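Local coordinates for DNA translocase coupling protein (Clostridium perfringens, PDB 6O1W) that couples plasmid DNA to conjugative transfer as a DNA translocase of the FtsK/SpoIIIE family, probably binding DNA and hydrolysing ATP, at the beta-D-glucopyranose site. Numbering follows the deposited sequence.

The beta-D-glucopyranose site. Residues 161, 180, 190-191, 194. With BGC (beta-D-glucopyranose), chain B.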
loop_
_atom_site.group_PDB
_atom_site.type_symbol
_atom_site.label_atom_id
_atom_site.label_comp_id
_atom_site.label_asym_id
_atom_site.label_seq_id
_atom_site.Cartn_x
_atom_site.Cartn_y
_atom_site.Cartn_z
ATOM N N TYR A 161 13.126 14.248 3.685
ATOM C CA TYR A 161 12.305 15.448 3.597
ATOM C C TYR A 161 10.872 15.009 3.844
ATOM O O TYR A 161 10.413 14.021 3.265
ATOM C CB TYR A 161 12.444 16.156 2.251
ATOM C CG TYR A 161 13.815 16.745 2.047
ATOM C CD1 TYR A 161 14.184 17.938 2.664
ATOM C CD2 TYR A 161 14.733 16.136 1.207
ATOM C CE1 TYR A 161 15.440 18.505 2.442
ATOM C CE2 TYR A 161 16.010 16.652 1.037
ATOM C CZ TYR A 161 16.361 17.838 1.656
ATOM O OH TYR A 161 17.633 18.314 1.481
ATOM N N GLN A 180 14.224 17.404 7.484
ATOM C CA GLN A 180 13.496 18.660 7.380
ATOM C C GLN A 180 12.013 18.371 7.208
ATOM O O GLN A 180 11.626 17.584 6.327
ATOM C CB GLN A 180 13.990 19.394 6.149
ATOM C CG GLN A 180 14.296 20.860 6.329
ATOM C CD GLN A 180 14.832 21.379 5.016
ATOM O OE1 GLN A 180 16.029 21.251 4.710
ATOM N NE2 GLN A 180 13.949 21.931 4.191
ATOM N N LYS A 190 9.794 25.902 -2.437
ATOM C CA LYS A 190 11.256 25.926 -2.313
ATOM C C LYS A 190 11.824 24.492 -2.300
ATOM O O LYS A 190 12.858 24.245 -2.891
ATOM C CB LYS A 190 11.712 26.672 -1.032
ATOM C CG LYS A 190 11.379 28.167 -1.027
ATOM C CD LYS A 190 11.913 28.838 0.240
ATOM C CE LYS A 190 11.138 30.078 0.638
ATOM N NZ LYS A 190 11.330 31.206 -0.310
ATOM N N LEU A 191 11.168 23.565 -1.608
ATOM C CA LEU A 191 11.645 22.180 -1.520
ATOM C C LEU A 191 11.613 21.484 -2.858
ATOM O O LEU A 191 12.616 20.903 -3.247
ATOM C CB LEU A 191 10.841 21.347 -0.498
ATOM C CG LEU A 191 11.121 19.810 -0.526
ATOM C CD1 LEU A 191 12.559 19.515 -0.104
ATOM C CD2 LEU A 191 10.085 19.019 0.327
ATOM N N TYR A 194 14.106 22.800 -5.382
ATOM C CA TYR A 194 15.416 22.277 -5.015
ATOM C C TYR A 194 15.599 20.808 -5.492
ATOM O O TYR A 194 16.654 20.473 -6.043
ATOM C CB TYR A 194 15.621 22.360 -3.490
ATOM C CG TYR A 194 16.768 21.485 -3.023
ATOM C CD1 TYR A 194 18.094 21.835 -3.292
ATOM C CD2 TYR A 194 16.530 20.278 -2.377
ATOM C CE1 TYR A 194 19.152 21.011 -2.901
ATOM C CE2 TYR A 194 17.579 19.455 -1.969
ATOM C CZ TYR A 194 18.885 19.807 -2.263
ATOM O OH TYR A 194 19.911 18.967 -1.912
HETATM C C2 BGC B . 19.013 22.017 1.236
HETATM C C3 BGC B . 18.971 23.411 0.622
HETATM C C4 BGC B . 17.602 23.665 0.002
HETATM C C5 BGC B . 16.504 23.432 1.038
HETATM C C6 BGC B . 15.114 23.531 0.456
HETATM C C1 BGC B . 17.880 21.876 2.248
HETATM O O1 BGC B . 17.902 20.611 2.817
HETATM O O2 BGC B . 20.271 21.793 1.861
HETATM O O3 BGC B . 19.999 23.550 -0.351
HETATM O O4 BGC B . 17.507 24.998 -0.488
HETATM O O5 BGC B . 16.630 22.113 1.597
HETATM O O6 BGC B . 14.131 23.253 1.442
#
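A surface site on this fragment of the membrane protein TcpA, which contains its FtsK/SpoIIIE-family ATPase region, holds one beta-D-glucopyranose between helix 185-209 and the ends of side chains from strands 159-163 and 179-182. The sugar is poorly ordered, and roughly half of its surface (165 of 309 Å²) is hidden by protein; the structure alone does not show a role for it, and it may come from crystallisation or cryoprotection. Tyr194 supplies the apolar side. Its CG lies anti to the backbone N (chi1 164°), which lays the ring over one face of the pyranose, close to parallel with it. C4 sits above the ring toward its rim, with CD1 of Tyr194 3.8 Å from C4, and CE1 of Tyr194 lies 3.7 Å from the O3 hydroxyl oxygen. A broad aromatic face suits the C-H groups of a sugar.

The polar contacts come at the edge of the sugar that carries O1, the ring oxygen and C6. The ring of Tyr161 is steeply inclined to that of Tyr194 (about 60°), so that one tyrosine presents a face and the other its edge and hydroxyl. The phenol OH of Tyr161 forms a hydrogen bond of 2.7 Å with the anomeric hydroxyl O1, which lies in the plane of the ring. Leu191 CD1 packs 3.5 Å above one face of Tyr161, near the rim, and this branched aliphatic chain from the helix may limit the ring's rotation. Gln180 is itself poorly ordered, so its geometry is approximate. Its chain, extended beyond CG, brings the amide up to the ring-oxygen edge, roughly level with the pyranose, where it bridges O1 and O6. The same O1 hydroxyl, bonded by Tyr161, donates to OE1 of Gln180 at 2.7 Å, in the carbonyl plane. NE2 of Gln180 donates to the exocyclic hydroxyl O6 at 3.1 Å, almost in the amide plane and fairly straight (158° at H). A carboxamide suits this place because it offers acceptor and donor side by side.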